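Local coordinates for hypothetical protein PAE2307 (Pyrobaculum aerophilum, PDB 1WVQ) that probably belongs to a family of adenosine-specific kinases and carries a stably phosphorylated histidine, at residues A26-T31 with V106-R111; E37-S42 with N101-V106; F8-V13 with K121-E126. All coordinates share one frame; numbering follows the deposited sequence.

Contact 1 of 3, residues A26-T31 with V106-R111. With PO4 (phosphate ion), chain D.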
ATOM      1  N   ALA A  26     -14.175 -11.446  -3.680  1.00  7.55           N
ATOM      2  CA  ALA A  26     -12.946 -11.945  -3.081  1.00  8.67           C
ATOM      3  C   ALA A  26     -12.783 -13.403  -3.475  1.00  8.86           C
ATOM      4  O   ALA A  26     -13.107 -13.786  -4.600  1.00 10.25           O
ATOM      5  CB  ALA A  26     -13.019 -11.808  -1.565  1.00 10.33           C
ATOM      6  N   HIS A  27     -12.264 -14.203  -2.552  1.00  8.98           N
ATOM      7  CA  HIS A  27     -12.080 -15.632  -2.775  1.00  9.00           C
ATOM      8  C   HIS A  27     -11.527 -16.225  -1.487  1.00  8.99           C
ATOM      9  O   HIS A  27     -10.917 -15.517  -0.695  1.00  9.27           O
ATOM     10  CB  HIS A  27     -11.115 -15.898  -3.940  1.00 11.06           C
ATOM     11  CG  HIS A  27      -9.671 -15.737  -3.585  1.00 11.28           C
ATOM     12  ND1 HIS A  27      -9.087 -14.504  -3.386  1.00 13.72           N
ATOM     13  CD2 HIS A  27      -8.686 -16.652  -3.418  1.00 10.73           C
ATOM     14  CE1 HIS A  27      -7.804 -14.667  -3.116  1.00 10.97           C
ATOM     15  NE2 HIS A  27      -7.535 -15.961  -3.133  1.00 13.41           N
ATOM     16  N   PHE A  28     -11.771 -17.515  -1.276  1.00  9.63           N
ATOM     17  CA  PHE A  28     -11.296 -18.229  -0.095  1.00  9.57           C
ATOM     18  C   PHE A  28     -12.083 -17.882   1.168  1.00  9.76           C
ATOM     19  O   PHE A  28     -12.373 -16.723   1.449  1.00 10.22           O
ATOM     20  CB  PHE A  28      -9.799 -17.966   0.109  1.00 10.54           C
ATOM     21  CG  PHE A  28      -9.165 -18.827   1.165  1.00 11.99           C
ATOM     22  CD1 PHE A  28      -9.464 -20.185   1.255  1.00 14.29           C
ATOM     23  CD2 PHE A  28      -8.232 -18.287   2.044  1.00 11.78           C
ATOM     24  CE1 PHE A  28      -8.835 -20.990   2.209  1.00 16.17           C
ATOM     25  CE2 PHE A  28      -7.599 -19.086   3.000  1.00 13.28           C
ATOM     26  CZ  PHE A  28      -7.901 -20.434   3.080  1.00 13.43           C
ATOM     27  N   ILE A  29     -12.417 -18.921   1.924  1.00 10.61           N
ATOM     28  CA  ILE A  29     -13.201 -18.798   3.141  1.00 11.53           C
ATOM     29  C   ILE A  29     -12.638 -17.825   4.179  1.00 10.35           C
ATOM     30  O   ILE A  29     -13.395 -17.222   4.938  1.00 10.27           O
ATOM     31  CB  ILE A  29     -13.408 -20.205   3.769  1.00 12.84           C
ATOM     32  CG1 ILE A  29     -14.660 -20.213   4.641  1.00 16.11           C
ATOM     33  CG2 ILE A  29     -12.186 -20.613   4.563  1.00 14.69           C
ATOM     34  CD1 ILE A  29     -15.087 -21.614   5.068  1.00 17.79           C
ATOM     35  N   LYS A  30     -11.320 -17.655   4.206  1.00  9.46           N
ATOM     36  CA  LYS A  30     -10.711 -16.747   5.175  1.00  9.57           C
ATOM     37  C   LYS A  30     -11.176 -15.301   4.973  1.00  9.46           C
ATOM     38  O   LYS A  30     -11.014 -14.465   5.855  1.00  9.80           O
ATOM     39  CB  LYS A  30      -9.184 -16.838   5.095  1.00  9.68           C
ATOM     40  CG  LYS A  30      -8.459 -16.186   6.278  1.00  9.19           C
ATOM     41  CD  LYS A  30      -7.012 -16.672   6.402  1.00  9.28           C
ATOM     42  CE  LYS A  30      -6.098 -16.136   5.304  1.00  9.31           C
ATOM     43  NZ  LYS A  30      -5.734 -14.707   5.539  1.00 10.23           N
ATOM     44  N   THR A  31     -11.763 -15.012   3.816  1.00  9.28           N
ATOM     45  CA  THR A  31     -12.258 -13.671   3.524  1.00  8.94           C
ATOM     46  C   THR A  31     -13.148 -13.109   4.636  1.00  9.81           C
ATOM     47  O   THR A  31     -13.002 -11.949   5.038  1.00  9.39           O
ATOM     48  CB  THR A  31     -13.077 -13.657   2.205  1.00  8.47           C
ATOM     49  OG1 THR A  31     -12.205 -13.894   1.096  1.00  9.71           O
ATOM     50  CG2 THR A  31     -13.775 -12.312   2.010  1.00  9.18           C
ATOM     51  N   VAL A 106      -6.782  -6.408   1.817  1.00  8.96           N
ATOM     52  CA  VAL A 106      -6.983  -7.766   2.310  1.00  8.27           C
ATOM     53  C   VAL A 106      -6.592  -8.626   1.110  1.00  9.59           C
ATOM     54  O   VAL A 106      -7.144  -8.462   0.028  1.00  8.75           O
ATOM     55  CB  VAL A 106      -8.453  -8.016   2.682  1.00  7.68           C
ATOM     56  CG1 VAL A 106      -8.693  -9.508   2.872  1.00  8.51           C
ATOM     57  CG2 VAL A 106      -8.795  -7.258   3.962  1.00  9.50           C
ATOM     58  N   PRO A 107      -5.624  -9.538   1.282  1.00  9.49           N
ATOM     59  CA  PRO A 107      -5.194 -10.386   0.165  1.00 10.62           C
ATOM     60  C   PRO A 107      -6.285 -11.118  -0.622  1.00 10.47           C
ATOM     61  O   PRO A 107      -6.153 -11.294  -1.829  1.00 14.21           O
ATOM     62  CB  PRO A 107      -4.199 -11.335   0.823  1.00  9.44           C
ATOM     63  CG  PRO A 107      -3.566 -10.449   1.865  1.00 10.28           C
ATOM     64  CD  PRO A 107      -4.788  -9.782   2.471  1.00 10.01           C
ATOM     65  N   GLU A 108      -7.353 -11.549   0.044  1.00 10.35           N
ATOM     66  CA  GLU A 108      -8.430 -12.254  -0.650  1.00 10.81           C
ATOM     67  C   GLU A 108      -9.277 -11.349  -1.546  1.00  9.71           C
ATOM     68  O   GLU A 108      -9.841 -11.809  -2.534  1.00  9.28           O
ATOM     69  CB  GLU A 108      -9.380 -12.935   0.344  1.00 10.61           C
ATOM     70  CG  GLU A 108      -8.834 -14.156   1.057  1.00 12.18           C
ATOM     71  CD  GLU A 108      -8.213 -13.813   2.389  1.00 13.27           C
ATOM     72  OE1 GLU A 108      -8.520 -12.725   2.922  1.00 13.51           O
ATOM     73  OE2 GLU A 108      -7.433 -14.633   2.911  1.00 14.39           O
ATOM     74  N   VAL A 109      -9.366 -10.070  -1.191  1.00  8.45           N
ATOM     75  CA  VAL A 109     -10.180  -9.112  -1.939  1.00  8.77           C
ATOM     76  C   VAL A 109      -9.574  -8.732  -3.281  1.00  8.62           C
ATOM     77  O   VAL A 109      -8.416  -8.333  -3.351  1.00 10.71           O
ATOM     78  CB  VAL A 109     -10.415  -7.819  -1.106  1.00  9.68           C
ATOM     79  CG1 VAL A 109     -11.139  -6.767  -1.948  1.00 10.04           C
ATOM     80  CG2 VAL A 109     -11.234  -8.144   0.137  1.00  9.25           C
ATOM     81  N   VAL A 110     -10.364  -8.863  -4.347  1.00  8.40           N
ATOM     82  CA  VAL A 110      -9.891  -8.515  -5.682  1.00  8.69           C
ATOM     83  C   VAL A 110     -10.707  -7.417  -6.356  1.00  7.84           C
ATOM     84  O   VAL A 110     -10.211  -6.753  -7.267  1.00  9.37           O
ATOM     85  CB  VAL A 110      -9.850  -9.757  -6.612  1.00  9.30           C
ATOM     86  CG1 VAL A 110      -8.663 -10.641  -6.234  1.00 10.91           C
ATOM     87  CG2 VAL A 110     -11.148 -10.543  -6.505  1.00 10.25           C
ATOM     88  N   ARG A 111     -11.947  -7.216  -5.916  1.00  8.34           N
ATOM     89  CA  ARG A 111     -12.801  -6.186  -6.504  1.00  8.57           C
ATOM     90  C   ARG A 111     -13.728  -5.544  -5.481  1.00  7.99           C
ATOM     91  O   ARG A 111     -14.139  -6.181  -4.523  1.00  8.46           O
ATOM     92  CB  ARG A 111     -13.693  -6.783  -7.606  1.00  9.87           C
ATOM     93  CG  ARG A 111     -13.013  -7.795  -8.508  1.00 10.49           C
ATOM     94  CD  ARG A 111     -14.010  -8.447  -9.458  1.00 10.06           C
ATOM     95  NE  ARG A 111     -14.406  -7.548 -10.539  1.00  9.76           N
ATOM     96  CZ  ARG A 111     -15.330  -7.842 -11.446  1.00  8.72           C
ATOM     97  NH1 ARG A 111     -15.955  -9.009 -11.397  1.00 10.41           N
ATOM     98  NH2 ARG A 111     -15.624  -6.972 -12.402  1.00  8.24           N
TER
HETATM   99  P   PO4 D1200     -13.541  -3.916 -11.234  1.00  8.70           P
HETATM  100  O1  PO4 D1200     -14.073  -3.251 -10.012  1.00  9.78           O
HETATM  101  O2  PO4 D1200     -14.665  -4.229 -12.161  1.00 10.93           O
HETATM  102  O3  PO4 D1200     -12.577  -3.004 -11.910  1.00 10.72           O
HETATM  103  O4  PO4 D1200     -12.853  -5.177 -10.850  1.00 10.54           O
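The carbonyl O of P107 lies near the plane of the H27 ring, at its edge, with CE1 nearest at 4.0 Å. P107 is second in a type I turn closed by the bond from V109 N to V106 O. E108 follows and carries most of the contact. H27 ND1 donates to E108 O over 2.9 Å, arriving in the carbonyl plane on a lone pair, although the N-H...O angle of 145° shows a bent bond. Over one face of the imidazole, toward its rim, stands E108 CG. An alanine in place of H27 would probably leave E108 O without its imidazole donor and open a gap beside E108 CG. The glutamate is packed tightly: CB lies 3.1 Å from T31 OG1, and CG is 3.0 Å from H27 O. A bend at chi2 (93°) turns CD out of the extended line. OE2 then approaches the edge of the F28 ring and forms a salt bridge with K30 NZ at 3.1 Å, in which the hydrogen bond is weak. K30 NZ has its stronger partner in D34, whose carboxylate also lies close to E108 OE1, so the lysine probably offsets both negative charges. V109 CG2 comes within 4.4 Å of A26 CB, and V110 CG2 approaches A26 CA. Beyond them R111 turns to a phosphate ion, probably from the crystallisation liquor: NE reaches O4 at 2.9 Å and NH2 reaches O2, while R111 of the second and fourth subunits binds the same ion. F28 N donates a hydrogen bond to phosphate oxygen O2P of the phosphohistidine at position 85. V110 and R111 both face Q25, a classic beta bulge joining strands 20-25 and 111-116. A26 packs on F52 of strand 47-53 and F87 of strand 87-92, and V109 on L35 of helix 31-40.

Contact 2 of 3, residues E37-S42 with N101-V106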
ATOM      1  N   GLU A  37     -11.879  -8.377  10.641  1.00  8.60           N
ATOM      2  CA  GLU A  37     -10.738  -7.727  11.273  1.00  8.71           C
ATOM      3  C   GLU A  37     -10.451  -6.347  10.707  1.00  9.75           C
ATOM      4  O   GLU A  37     -10.156  -5.414  11.452  1.00  9.50           O
ATOM      5  CB  GLU A  37      -9.507  -8.628  11.157  1.00  9.27           C
ATOM      6  CG  GLU A  37      -9.605  -9.863  12.046  1.00 10.73           C
ATOM      7  CD  GLU A  37      -8.345 -10.697  12.044  1.00 10.65           C
ATOM      8  OE1 GLU A  37      -7.247 -10.114  12.029  1.00 10.96           O
ATOM      9  OE2 GLU A  37      -8.455 -11.938  12.079  1.00 11.88           O
ATOM     10  N   ALA A  38     -10.548  -6.213   9.391  1.00  8.77           N
ATOM     11  CA  ALA A  38     -10.301  -4.933   8.743  1.00  8.48           C
ATOM     12  C   ALA A  38     -11.265  -3.878   9.284  1.00 10.01           C
ATOM     13  O   ALA A  38     -10.888  -2.726   9.501  1.00 10.48           O
ATOM     14  CB  ALA A  38     -10.469  -5.078   7.234  1.00  9.92           C
ATOM     15  N   LEU A  39     -12.510  -4.284   9.511  1.00  9.32           N
ATOM     16  CA  LEU A  39     -13.517  -3.362  10.013  1.00  9.89           C
ATOM     17  C   LEU A  39     -13.339  -3.002  11.487  1.00 10.15           C
ATOM     18  O   LEU A  39     -13.249  -1.824  11.827  1.00 10.05           O
ATOM     19  CB  LEU A  39     -14.917  -3.942   9.777  1.00 10.54           C
ATOM     20  CG  LEU A  39     -15.296  -4.129   8.302  1.00  9.68           C
ATOM     21  CD1 LEU A  39     -16.548  -4.982   8.200  1.00 13.79           C
ATOM     22  CD2 LEU A  39     -15.517  -2.779   7.636  1.00 11.00           C
ATOM     23  N   VAL A  40     -13.261  -4.007  12.358  1.00 10.22           N
ATOM     24  CA  VAL A  40     -13.129  -3.742  13.790  1.00 11.10           C
ATOM     25  C   VAL A  40     -11.860  -3.010  14.207  1.00 10.94           C
ATOM     26  O   VAL A  40     -11.856  -2.311  15.218  1.00 11.82           O
ATOM     27  CB  VAL A  40     -13.242  -5.046  14.640  1.00 13.23           C
ATOM     28  CG1 VAL A  40     -14.529  -5.767  14.319  1.00 17.60           C
ATOM     29  CG2 VAL A  40     -12.039  -5.955  14.410  1.00 12.04           C
ATOM     30  N   THR A  41     -10.785  -3.153  13.435  1.00  9.85           N
ATOM     31  CA  THR A  41      -9.527  -2.492  13.773  1.00 10.28           C
ATOM     32  C   THR A  41      -9.383  -1.123  13.113  1.00 10.15           C
ATOM     33  O   THR A  41      -8.387  -0.431  13.323  1.00 10.70           O
ATOM     34  CB  THR A  41      -8.306  -3.363  13.380  1.00 10.41           C
ATOM     35  OG1 THR A  41      -8.304  -3.591  11.966  1.00 11.21           O
ATOM     36  CG2 THR A  41      -8.350  -4.697  14.102  1.00 11.38           C
ATOM     37  N   SER A  42     -10.378  -0.732  12.327  1.00  9.81           N
ATOM     38  CA  SER A  42     -10.338   0.555  11.642  1.00 10.37           C
ATOM     39  C   SER A  42     -10.964   1.695  12.432  1.00 10.31           C
ATOM     40  O   SER A  42     -10.427   2.796  12.442  1.00 10.39           O
ATOM     41  CB  SER A  42     -11.045   0.477  10.286  1.00 11.66           C
ATOM     42  OG  SER A  42     -10.249  -0.187   9.321  1.00 13.49           O
ATOM     43  N   ASN A 101      -9.437   1.453   2.428  1.00  7.76           N
ATOM     44  CA  ASN A 101      -8.086   1.031   2.068  1.00  9.16           C
ATOM     45  C   ASN A 101      -7.685  -0.270   2.763  1.00  9.76           C
ATOM     46  O   ASN A 101      -6.957  -1.090   2.193  1.00 10.52           O
ATOM     47  CB  ASN A 101      -7.082   2.156   2.335  1.00  9.07           C
ATOM     48  CG  ASN A 101      -7.140   3.243   1.272  1.00  9.72           C
ATOM     49  OD1 ASN A 101      -7.919   3.159   0.317  1.00 10.86           O
ATOM     50  ND2 ASN A 101      -6.315   4.268   1.433  1.00 10.60           N
ATOM     51  N   ALA A 102      -8.178  -0.482   3.978  1.00  8.90           N
ATOM     52  CA  ALA A 102      -7.878  -1.719   4.685  1.00  8.69           C
ATOM     53  C   ALA A 102      -8.532  -2.859   3.901  1.00  9.56           C
ATOM     54  O   ALA A 102      -7.943  -3.921   3.708  1.00 10.75           O
ATOM     55  CB  ALA A 102      -8.423  -1.661   6.104  1.00 10.40           C
ATOM     56  N   ILE A 103      -9.747  -2.632   3.424  1.00  8.37           N
ATOM     57  CA  ILE A 103     -10.438  -3.657   2.658  1.00  8.65           C
ATOM     58  C   ILE A 103      -9.706  -3.972   1.351  1.00  8.83           C
ATOM     59  O   ILE A 103      -9.556  -5.136   0.990  1.00 10.09           O
ATOM     60  CB  ILE A 103     -11.883  -3.227   2.364  1.00  8.16           C
ATOM     61  CG1 ILE A 103     -12.666  -3.181   3.678  1.00 10.04           C
ATOM     62  CG2 ILE A 103     -12.537  -4.193   1.380  1.00  8.97           C
ATOM     63  CD1 ILE A 103     -14.037  -2.555   3.549  1.00  9.75           C
ATOM     64  N   LYS A 104      -9.243  -2.938   0.655  1.00  8.81           N
ATOM     65  CA  LYS A 104      -8.524  -3.126  -0.604  1.00  8.86           C
ATOM     66  C   LYS A 104      -7.276  -3.986  -0.427  1.00  9.76           C
ATOM     67  O   LYS A 104      -6.910  -4.754  -1.320  1.00 11.10           O
ATOM     68  CB  LYS A 104      -8.082  -1.777  -1.187  1.00  9.05           C
ATOM     69  CG  LYS A 104      -9.194  -0.815  -1.564  1.00  9.70           C
ATOM     70  CD  LYS A 104      -8.583   0.524  -1.953  1.00 10.86           C
ATOM     71  CE  LYS A 104      -9.644   1.595  -2.137  1.00  9.58           C
ATOM     72  NZ  LYS A 104      -9.034   2.953  -2.340  1.00 10.35           N
ATOM     73  N   ASN A 105      -6.639  -3.847   0.731  1.00  9.83           N
ATOM     74  CA  ASN A 105      -5.403  -4.550   1.054  1.00 11.78           C
ATOM     75  C   ASN A 105      -5.551  -5.947   1.631  1.00  9.99           C
ATOM     76  O   ASN A 105      -4.550  -6.591   1.935  1.00 10.40           O
ATOM     77  CB  ASN A 105      -4.570  -3.696   2.009  1.00 15.68           C
ATOM     78  CG  ASN A 105      -4.149  -2.375   1.391  1.00 21.33           C
ATOM     79  OD1 ASN A 105      -3.769  -1.440   2.098  1.00 25.77           O
ATOM     80  ND2 ASN A 105      -4.206  -2.293   0.068  1.00 22.22           N
ATOM     81  N   VAL A 106      -6.782  -6.408   1.817  1.00  8.96           N
ATOM     82  CA  VAL A 106      -6.983  -7.766   2.310  1.00  8.27           C
ATOM     83  C   VAL A 106      -6.592  -8.626   1.110  1.00  9.59           C
ATOM     84  O   VAL A 106      -7.144  -8.462   0.028  1.00  8.75           O
ATOM     85  CB  VAL A 106      -8.453  -8.016   2.682  1.00  7.68           C
ATOM     86  CG1 VAL A 106      -8.693  -9.508   2.872  1.00  8.51           C
ATOM     87  CG2 VAL A 106      -8.795  -7.258   3.962  1.00  9.50           C
TER
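A38 and A102 meet methyl to methyl, their CB atoms 4.1 Å apart, at the point where the two backbones come nearest, CA to CA 5.7 Å. The small side chains permit this close approach of the helix ends. S42 OG lies 4.0 Å from A102 CB, and V106 CG2 gives A38 CB a second apolar partner at 4.3 Å. Deeper in, the branch ends of L39 and I103 touch through CD2 and CD1. In the next shell, S42, just past the helix, is tied back to it: with OG beside the backbone N (chi1 -76°), the hydroxyl donates to A38 O over 2.6 Å, nearly in line with the carbonyl. Both T41 OG1 and T41 N bind E37 O, from opposite faces of its plane, which ties down the last turn. On the other helix K104 NZ reaches the fourth subunit, where it binds K104 O and V109 O. The contact thus joins the C-terminal ends of helices 31-40 and 96-104, with L39 and I103 both resting on I89 of strand 87-92 and L39 also on F48 of strand 47-53.

Contact 3 of 3, residues F8-V13 with K121-E126; sequences FELIDV and KVIVAE
F8 lays its ring obliquely against the methyl of A125, with CE1 4.0 Å from A125 CB. CD1 also comes near I123 CG2. On that face of the sheet L10 and I123 run side by side and point the same way, CD2 to CG1 3.6 Å. Farther along it, D12 and K121 form a salt bridge, OD1 to NZ 2.7 Å. The lysine chain bends at chi2 (-74°), turning CD back over D12, and NZ meets OD1 from 42° above the carboxylate plane. I11, V122 and V124 occupy the other face, where I11 CG1 lies 4.1 Å from V124 CG2. V13 CG2 meets V122 CG2 more tightly, at 3.6 Å. At the other end of the pairing E9 OE2 and E126 OE1 lie close despite like charge, and both are salt-bridged to R132 NH1, which probably compensates the repulsion. The backbones fix this register: E9 with V124 and I11 with V122 are hydrogen-bonded antiparallel pairs, each joined by two N-H...O bonds, starting with E9 N to V124 O at 2.7 Å. F8-A125, L10-I123 and D12-K121 are the non-hydrogen-bonded pairs, where CA-H...O contacts such as K121 CA to I11 O, 3.2 Å, supplement the bonds. The segment axes run at 155°, a twisted antiparallel pair. Strand 7-13 is one of the two outer strands of its three-stranded sheet within the chain, and strand 120-128 is central, bonded on its far side to strand 131-139. I11 and V13 pack on L77 of helix 68-81, whereas F8 meets F8 of the second and fourth subunits edge-to-face.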
ATOM      1  N   PHE A   8     -29.855 -11.584 -17.601  1.00 19.07           N
ATOM      2  CA  PHE A   8     -29.529 -10.464 -16.721  1.00 19.76           C
ATOM      3  C   PHE A   8     -30.653 -10.189 -15.729  1.00 20.85           C
ATOM      4  O   PHE A   8     -31.829 -10.140 -16.101  1.00 21.50           O
ATOM      5  CB  PHE A   8     -29.249  -9.212 -17.550  1.00 18.98           C
ATOM      6  CG  PHE A   8     -28.049  -9.335 -18.429  1.00 20.42           C
ATOM      7  CD1 PHE A   8     -26.777  -9.435 -17.878  1.00 19.44           C
ATOM      8  CD2 PHE A   8     -28.186  -9.376 -19.816  1.00 20.83           C
ATOM      9  CE1 PHE A   8     -25.661  -9.566 -18.688  1.00 20.28           C
ATOM     10  CE2 PHE A   8     -27.072  -9.507 -20.640  1.00 21.03           C
ATOM     11  CZ  PHE A   8     -25.807  -9.606 -20.078  1.00 20.76           C
ATOM     12  N   GLU A   9     -30.272 -10.009 -14.466  1.00 20.26           N
ATOM     13  CA  GLU A   9     -31.190  -9.742 -13.359  1.00 20.38           C
ATOM     14  C   GLU A   9     -30.764  -8.461 -12.642  1.00 19.68           C
ATOM     15  O   GLU A   9     -29.574  -8.139 -12.595  1.00 18.74           O
ATOM     16  CB  GLU A   9     -31.119 -10.870 -12.326  1.00 22.47           C
ATOM     17  CG  GLU A   9     -32.196 -11.933 -12.367  1.00 26.37           C
ATOM     18  CD  GLU A   9     -31.994 -12.976 -11.270  1.00 26.24           C
ATOM     19  OE1 GLU A   9     -31.843 -12.589 -10.085  1.00 25.81           O
ATOM     20  OE2 GLU A   9     -31.990 -14.184 -11.583  1.00 29.10           O
ATOM     21  N   LEU A  10     -31.737  -7.746 -12.079  1.00 17.88           N
ATOM     22  CA  LEU A  10     -31.461  -6.528 -11.319  1.00 17.56           C
ATOM     23  C   LEU A  10     -31.821  -6.768  -9.856  1.00 17.97           C
ATOM     24  O   LEU A  10     -32.917  -7.233  -9.548  1.00 19.51           O
ATOM     25  CB  LEU A  10     -32.275  -5.338 -11.845  1.00 19.07           C
ATOM     26  CG  LEU A  10     -31.906  -4.718 -13.191  1.00 21.86           C
ATOM     27  CD1 LEU A  10     -32.764  -3.476 -13.416  1.00 22.91           C
ATOM     28  CD2 LEU A  10     -30.436  -4.347 -13.206  1.00 22.83           C
ATOM     29  N   ILE A  11     -30.898  -6.454  -8.953  1.00 16.30           N
ATOM     30  CA  ILE A  11     -31.142  -6.645  -7.530  1.00 16.37           C
ATOM     31  C   ILE A  11     -31.151  -5.290  -6.835  1.00 16.25           C
ATOM     32  O   ILE A  11     -30.177  -4.550  -6.905  1.00 15.25           O
ATOM     33  CB  ILE A  11     -30.040  -7.519  -6.887  1.00 17.56           C
ATOM     34  CG1 ILE A  11     -30.002  -8.904  -7.544  1.00 19.27           C
ATOM     35  CG2 ILE A  11     -30.274  -7.630  -5.390  1.00 17.62           C
ATOM     36  CD1 ILE A  11     -31.270  -9.719  -7.375  1.00 21.00           C
ATOM     37  N   ASP A  12     -32.253  -4.953  -6.174  1.00 16.60           N
ATOM     38  CA  ASP A  12     -32.321  -3.678  -5.486  1.00 16.66           C
ATOM     39  C   ASP A  12     -31.645  -3.826  -4.135  1.00 15.87           C
ATOM     40  O   ASP A  12     -31.889  -4.793  -3.415  1.00 17.36           O
ATOM     41  CB  ASP A  12     -33.766  -3.240  -5.280  1.00 19.72           C
ATOM     42  CG  ASP A  12     -33.860  -1.882  -4.619  1.00 22.17           C
ATOM     43  OD1 ASP A  12     -33.473  -0.881  -5.262  1.00 24.39           O
ATOM     44  OD2 ASP A  12     -34.302  -1.816  -3.450  1.00 26.15           O
ATOM     45  N   VAL A  13     -30.797  -2.867  -3.791  1.00 14.19           N
ATOM     46  CA  VAL A  13     -30.080  -2.917  -2.525  1.00 14.39           C
ATOM     47  C   VAL A  13     -30.670  -1.981  -1.477  1.00 15.06           C
ATOM     48  O   VAL A  13     -30.651  -0.764  -1.643  1.00 15.20           O
ATOM     49  CB  VAL A  13     -28.593  -2.545  -2.726  1.00 14.26           C
ATOM     50  CG1 VAL A  13     -27.848  -2.647  -1.397  1.00 13.76           C
ATOM     51  CG2 VAL A  13     -27.962  -3.457  -3.774  1.00 14.53           C
ATOM     52  N   LYS A 121     -28.533  -0.524  -7.346  1.00 13.42           N
ATOM     53  CA  LYS A 121     -28.986  -1.761  -7.969  1.00 14.85           C
ATOM     54  C   LYS A 121     -27.743  -2.531  -8.385  1.00 14.08           C
ATOM     55  O   LYS A 121     -26.727  -1.938  -8.755  1.00 13.93           O
ATOM     56  CB  LYS A 121     -29.824  -1.482  -9.222  1.00 17.28           C
ATOM     57  CG  LYS A 121     -31.046  -0.609  -9.013  1.00 20.88           C
ATOM     58  CD  LYS A 121     -32.157  -1.357  -8.307  1.00 22.81           C
ATOM     59  CE  LYS A 121     -33.452  -0.557  -8.338  1.00 24.98           C
ATOM     60  NZ  LYS A 121     -34.570  -1.321  -7.735  1.00 25.55           N
ATOM     61  N   VAL A 122     -27.819  -3.854  -8.313  1.00 12.90           N
ATOM     62  CA  VAL A 122     -26.707  -4.696  -8.720  1.00 12.99           C
ATOM     63  C   VAL A 122     -27.191  -5.485  -9.921  1.00 12.98           C
ATOM     64  O   VAL A 122     -28.273  -6.062  -9.882  1.00 13.55           O
ATOM     65  CB  VAL A 122     -26.301  -5.700  -7.618  1.00 12.91           C
ATOM     66  CG1 VAL A 122     -25.167  -6.585  -8.109  1.00 11.55           C
ATOM     67  CG2 VAL A 122     -25.882  -4.961  -6.368  1.00 12.57           C
ATOM     68  N   ILE A 123     -26.405  -5.488 -10.992  1.00 11.86           N
ATOM     69  CA  ILE A 123     -26.773  -6.237 -12.187  1.00 12.58           C
ATOM     70  C   ILE A 123     -26.081  -7.587 -12.116  1.00 11.73           C
ATOM     71  O   ILE A 123     -24.855  -7.667 -12.036  1.00 11.64           O
ATOM     72  CB  ILE A 123     -26.331  -5.522 -13.479  1.00 13.77           C
ATOM     73  CG1 ILE A 123     -26.893  -4.098 -13.513  1.00 14.01           C
ATOM     74  CG2 ILE A 123     -26.831  -6.310 -14.702  1.00 13.06           C
ATOM     75  CD1 ILE A 123     -26.384  -3.273 -14.670  1.00 15.93           C
ATOM     76  N   VAL A 124     -26.873  -8.650 -12.149  1.00 11.33           N
ATOM     77  CA  VAL A 124     -26.337 -10.000 -12.071  1.00 12.47           C
ATOM     78  C   VAL A 124     -26.615 -10.795 -13.339  1.00 12.73           C
ATOM     79  O   VAL A 124     -27.670 -10.651 -13.961  1.00 14.05           O
ATOM     80  CB  VAL A 124     -26.941 -10.745 -10.859  1.00 12.38           C
ATOM     81  CG1 VAL A 124     -26.394 -12.163 -10.767  1.00 13.10           C
ATOM     82  CG2 VAL A 124     -26.630  -9.974  -9.587  1.00 15.03           C
ATOM     83  N   ALA A 125     -25.650 -11.619 -13.724  1.00 12.51           N
ATOM     84  CA  ALA A 125     -25.803 -12.463 -14.892  1.00 12.22           C
ATOM     85  C   ALA A 125     -25.826 -13.918 -14.451  1.00 13.19           C
ATOM     86  O   ALA A 125     -24.990 -14.351 -13.659  1.00 12.69           O
ATOM     87  CB  ALA A 125     -24.654 -12.235 -15.866  1.00 13.70           C
ATOM     88  N   GLU A 126     -26.809 -14.657 -14.945  1.00 13.54           N
ATOM     89  CA  GLU A 126     -26.908 -16.076 -14.650  1.00 14.54           C
ATOM     90  C   GLU A 126     -26.676 -16.744 -16.002  1.00 14.26           C
ATOM     91  O   GLU A 126     -27.375 -16.450 -16.976  1.00 15.98           O
ATOM     92  CB  GLU A 126     -28.287 -16.439 -14.095  1.00 15.55           C
ATOM     93  CG  GLU A 126     -28.351 -17.878 -13.601  1.00 15.36           C
ATOM     94  CD  GLU A 126     -29.620 -18.203 -12.834  1.00 17.40           C
ATOM     95  OE1 GLU A 126     -29.937 -17.485 -11.861  1.00 16.78           O
ATOM     96  OE2 GLU A 126     -30.295 -19.190 -13.201  1.00 20.28           O
TER

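Overall arrangement
Contacts 1 and 2 are buried neighbours, 12 Å between centres: they share V106, and V109 CB touches I103 O. Both link helix 31-40, or the loop leading into it, to helix 96-104 or the loop leaving it. Their chemistry differs: contact 1 joins loops largely through polar atoms around one glutamate, beside the phosphohistidine, while contact 2 is apolar packing between helix ends. Contact 3 is partly buried and stands apart, with centres 22 Å and 26 Å from the others, in a separate sheet. There regular backbone bonds dominate, and charged pairs lie toward the ends of the paired segments. Subunits meet all three: the second subunit reaches every contact, the fourth contacts 2 and 3.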